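Ubiquinone biosynthesis protein UbiJ (Escherichia coli, PDB 6H6P) binds hydrophobic intermediates of ubiquinone biosynthesis through its SCP2 domain, the part present here, and is essential for the stability of the Ubi complex. Local coordinates at the interface of chains A and B. Coordinates in Å, arbitrary orientation; residue numbers count along the deposited sequence, not the author numbering. Chains: chain A/B, Ubiquinone biosynthesis protein UbiJ.

Contact 1: the interface of chains A and B. Residues chain A 44, 64-67; chain B 62, 64, 67, 69.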
loop_
_atom_site.group_PDB
_atom_site.type_symbol
_atom_site.label_atom_id
_atom_site.label_comp_id
_atom_site.label_asym_id
_atom_site.label_seq_id
_atom_site.Cartn_x
_atom_site.Cartn_y
_atom_site.Cartn_z
ATOM N N LEU A 44 -14.542 8.174 -1.121
ATOM C CA LEU A 44 -13.465 8.816 -0.373
ATOM C C LEU A 44 -13.871 9.388 0.995
ATOM O O LEU A 44 -14.632 10.361 1.088
ATOM C CB LEU A 44 -12.810 9.902 -1.231
ATOM C CG LEU A 44 -11.573 9.503 -2.008
ATOM C CD1 LEU A 44 -11.122 10.630 -2.895
ATOM C CD2 LEU A 44 -10.449 9.175 -1.083
ATOM N N SER A 64 -10.640 4.744 0.965
ATOM C CA SER A 64 -9.551 5.678 0.690
ATOM C C SER A 64 -9.372 5.795 -0.832
ATOM O O SER A 64 -10.200 5.280 -1.580
ATOM C CB SER A 64 -8.258 5.219 1.362
ATOM O OG SER A 64 -8.470 4.193 2.320
ATOM N N GLU A 65 -8.327 6.509 -1.295
ATOM C CA GLU A 65 -8.046 6.704 -2.721
ATOM C C GLU A 65 -7.433 5.430 -3.330
ATOM O O GLU A 65 -7.792 5.041 -4.438
ATOM C CB GLU A 65 -7.123 7.932 -2.927
ATOM C CG GLU A 65 -6.618 8.153 -4.348
ATOM C CD GLU A 65 -5.361 8.988 -4.553
ATOM O OE1 GLU A 65 -5.257 9.624 -5.628
ATOM O OE2 GLU A 65 -4.477 8.998 -3.663
ATOM N N ARG A 66 -6.517 4.791 -2.600
ATOM C CA ARG A 66 -5.742 3.646 -3.065
ATOM C C ARG A 66 -6.139 2.302 -2.461
ATOM O O ARG A 66 -5.630 1.276 -2.920
ATOM C CB ARG A 66 -4.227 3.904 -2.833
ATOM C CG ARG A 66 -3.588 5.035 -3.640
ATOM C CD ARG A 66 -2.602 5.884 -2.813
ATOM N NE ARG A 66 -1.389 5.185 -2.391
ATOM C CZ ARG A 66 -0.562 5.624 -1.442
ATOM N NH1 ARG A 66 -0.843 6.731 -0.761
ATOM N NH2 ARG A 66 0.531 4.938 -1.138
ATOM N N GLN A 67 -7.017 2.292 -1.437
ATOM C CA GLN A 67 -7.446 1.059 -0.766
ATOM C C GLN A 67 -8.795 1.165 -0.029
ATOM O O GLN A 67 -9.323 2.257 0.154
ATOM C CB GLN A 67 -6.337 0.551 0.198
ATOM C CG GLN A 67 -5.961 1.532 1.311
ATOM C CD GLN A 67 -4.989 0.941 2.311
ATOM O OE1 GLN A 67 -4.116 0.125 1.977
ATOM N NE2 GLN A 67 -5.093 1.359 3.579
ATOM N N VAL B 62 -6.731 12.326 2.983
ATOM C CA VAL B 62 -7.722 11.297 3.330
ATOM C C VAL B 62 -7.025 10.268 4.235
ATOM O O VAL B 62 -6.016 9.695 3.832
ATOM C CB VAL B 62 -8.383 10.661 2.076
ATOM C CG1 VAL B 62 -9.549 9.765 2.480
ATOM C CG2 VAL B 62 -8.845 11.746 1.096
ATOM N N SER B 64 -6.769 6.771 6.359
ATOM C CA SER B 64 -7.137 5.362 6.433
ATOM C C SER B 64 -6.411 4.734 7.650
ATOM O O SER B 64 -5.812 5.444 8.468
ATOM C CB SER B 64 -6.765 4.646 5.133
ATOM O OG SER B 64 -6.427 5.538 4.081
ATOM N N GLN B 67 -2.623 4.086 5.795
ATOM C CA GLN B 67 -2.058 5.169 4.966
ATOM C C GLN B 67 -2.865 6.480 4.998
ATOM O O GLN B 67 -3.982 6.502 5.516
ATOM C CB GLN B 67 -1.836 4.709 3.505
ATOM C CG GLN B 67 -3.100 4.268 2.794
ATOM C CD GLN B 67 -2.875 3.959 1.332
ATOM O OE1 GLN B 67 -1.819 3.473 0.924
ATOM N NE2 GLN B 67 -3.880 4.221 0.501
ATOM N N ASP B 69 -3.794 9.509 2.036
ATOM C CA ASP B 69 -3.778 9.872 0.596
ATOM C C ASP B 69 -3.794 11.396 0.459
ATOM O O ASP B 69 -4.536 12.056 1.183
ATOM C CB ASP B 69 -4.969 9.247 -0.167
ATOM C CG ASP B 69 -5.096 7.742 0.027
ATOM O OD1 ASP B 69 -4.087 7.019 -0.174
ATOM O OD2 ASP B 69 -6.195 7.287 0.364
#
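The turn 64-67 of chain A, which joins strands 57-63 and 68-71, together with the loop at A:Leu44, meets the same hairpin of chain B: the end of strand 57-63, the turn itself and the start of strand 68-71. Both belong to SCP2 domains related by a two-fold axis; whether this pairing is the biological one cannot be told from the structure alone, although the protein is known to bind copies of itself. B:Asp69 suits its place because the turn of chain A presents a backbone N-H to it. Its OD2 accepts from the amide N of A:Glu65 at 2.8 Å, a nearly straight bond (161° at the hydrogen) that reaches the carboxylate from above its plane. The other oxygen, OD1, forms a salt bridge with NH1 of A:Arg66 at 3.3 Å, weak as a hydrogen bond. Bends at chi2 and chi3 turn the outstretched arginine so that one guanidinium face meets B:Gln67, whose OE1 lies over its centre, 3.4 Å above the plane. An alanine in place of A:Arg66 would probably leave the OD1 side of B:Asp69 without its cationic mate and the amide of B:Gln67 freer to turn. Near the two-fold axis the amides of A:Gln67 and B:Gln67 stack, arriving from opposite directions with planes 19° apart and CD to CD at 3.8 Å. Each glutamine places its CG between backbone N and carbonyl carbon (chi1 60°) and then runs extended, which brings the flat amide to its twin. Two neutral heads can stack without bringing like charges together, as two glutamates would. Beside them each small serine, A:Ser64 and B:Ser64, donates its OG to the carbonyl O of its own Gln67; between the hydroxyls there is at best a weak hydrogen bond of undecided direction, requiring one to turn its hydrogen from its carbonyl. At the apolar margin CD2 of A:Leu44 touches both methyls of B:Val62, CG1 and CG2, each at 3.7 Å.

Contact 2: the interface of chains A and B. Residues chain A 23, 69, 71; chain B 44, 65-66.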
loop_
_atom_site.group_PDB
_atom_site.type_symbol
_atom_site.label_atom_id
_atom_site.label_comp_id
_atom_site.label_asym_id
_atom_site.label_seq_id
_atom_site.Cartn_x
_atom_site.Cartn_y
_atom_site.Cartn_z
ATOM N N GLU A 23 -11.157 -8.012 2.682
ATOM C CA GLU A 23 -10.284 -6.860 2.386
ATOM C C GLU A 23 -9.426 -7.157 1.153
ATOM O O GLU A 23 -9.381 -6.343 0.236
ATOM C CB GLU A 23 -9.408 -6.522 3.609
ATOM C CG GLU A 23 -8.593 -5.243 3.491
ATOM C CD GLU A 23 -7.798 -4.933 4.731
ATOM O OE1 GLU A 23 -8.353 -4.243 5.613
ATOM O OE2 GLU A 23 -6.664 -5.443 4.867
ATOM N N ASP A 69 -10.245 -0.466 3.688
ATOM C CA ASP A 69 -9.863 -1.142 4.945
ATOM C C ASP A 69 -11.096 -1.866 5.470
ATOM O O ASP A 69 -12.172 -1.290 5.463
ATOM C CB ASP A 69 -9.322 -0.178 6.021
ATOM C CG ASP A 69 -8.128 0.664 5.601
ATOM O OD1 ASP A 69 -7.135 0.086 5.073
ATOM O OD2 ASP A 69 -8.162 1.882 5.830
ATOM N N LEU A 71 -12.457 -3.696 8.776
ATOM C CA LEU A 71 -12.274 -3.810 10.219
ATOM C C LEU A 71 -13.402 -4.625 10.840
ATOM O O LEU A 71 -14.533 -4.590 10.359
ATOM C CB LEU A 71 -12.266 -2.418 10.863
ATOM C CG LEU A 71 -11.523 -1.300 10.155
ATOM C CD1 LEU A 71 -12.007 -0.000 10.646
ATOM C CD2 LEU A 71 -10.055 -1.373 10.395
ATOM N N LEU B 44 -9.106 7.880 11.054
ATOM C CA LEU B 44 -9.681 6.886 10.156
ATOM C C LEU B 44 -11.059 7.336 9.659
ATOM O O LEU B 44 -11.978 7.527 10.456
ATOM C CB LEU B 44 -9.732 5.538 10.922
ATOM C CG LEU B 44 -10.294 4.276 10.264
ATOM C CD1 LEU B 44 -9.503 3.857 9.084
ATOM C CD2 LEU B 44 -10.325 3.147 11.242
ATOM N N GLU B 65 -6.503 3.422 7.792
ATOM C CA GLU B 65 -5.909 2.660 8.881
ATOM C C GLU B 65 -4.394 2.512 8.687
ATOM O O GLU B 65 -3.628 2.682 9.651
ATOM C CB GLU B 65 -6.624 1.281 8.956
ATOM C CG GLU B 65 -6.050 0.283 9.945
ATOM C CD GLU B 65 -6.459 -1.161 9.729
ATOM O OE1 GLU B 65 -6.675 -1.859 10.743
ATOM O OE2 GLU B 65 -6.542 -1.603 8.558
ATOM N N ARG B 66 -3.973 2.221 7.433
ATOM C CA ARG B 66 -2.595 1.944 7.058
ATOM C C ARG B 66 -1.890 3.051 6.228
ATOM O O ARG B 66 -0.682 2.951 5.982
ATOM C CB ARG B 66 -2.550 0.599 6.318
ATOM C CG ARG B 66 -2.783 -0.620 7.235
ATOM C CD ARG B 66 -3.359 -1.834 6.524
ATOM N NE ARG B 66 -2.481 -2.356 5.471
ATOM C CZ ARG B 66 -2.753 -3.423 4.723
ATOM N NH1 ARG B 66 -3.877 -4.105 4.908
ATOM N NH2 ARG B 66 -1.902 -3.816 3.786
#
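A:Leu71 and B:Leu44 form the apolar centre, meeting end-on, methyl to methyl, with CD1 of the first 3.6 Å from CD2 of the second. A:Leu71 stands on strand 68-71 of chain A, whereas B:Leu44 comes from a loop of chain B; branched aliphatic side chains suit this spot because their methyls can meet without any polar group between them. The other methyl of A:Leu71, CD2, turns to B:Glu65, and the two side chains run antiparallel alongside one another, with CD2 3.7 Å from the carboxylate carbon CD. The glutamate can lie there because its CG is anti to the backbone N (chi1 174°) and the chain beyond is extended, carrying the acidic head along the leucine while CB stays against A:Asp69. Further out, in the twin of the bond made with the chains exchanged, the backbone N of B:Glu65 donates to OD2 of A:Asp69 at 3.0 Å in an almost linear bond, 175° at the hydrogen. The amide approaches from above the carboxylate plane. An aspartate is well suited to this place: its short side chain lets strand 68-71 offer an acceptor to the facing turn. The carboxylates of A:Asp69 and B:Glu65 are themselves near neighbours, their planes 63° apart, with OD1 and OE2 separated by 3.9 Å. This closeness of like groups would be expected to raise the proton affinity of one or both, although the backbone donor and the nearby arginine may offset it. At the polar rim, B:Arg66 reaches out from the turn to A:Glu23 on helix 14-30. Long, flexible side chains of opposite charge suit this last link, because both must span from separate elements. The glutamate oxygen lies in the guanidinium plane at its edge, but no N-H is aimed at it and the attraction is ionic without a hydrogen bond: OE2 of A:Glu23 is 3.1 Å from NH1 of B:Arg66.

Contact 1 and contact 2 are neighbouring parts of one continuous two-fold interface, the centres of their C-alpha atoms about 9 Å apart. Both use the turn between strands 57-63 and 68-71, and residues 44, 65, 66 and 69 appear in both with the chains exchanged. Contact 1 includes the self-pairing near the axis, while contact 2 extends the same hairpin outward to helix 14-30. One short segment thus serves twice, a symmetry consistent with a closed pair. The deposited assembly holds four copies, so this pair may be one unit within it, though the assembly need not be the biological one.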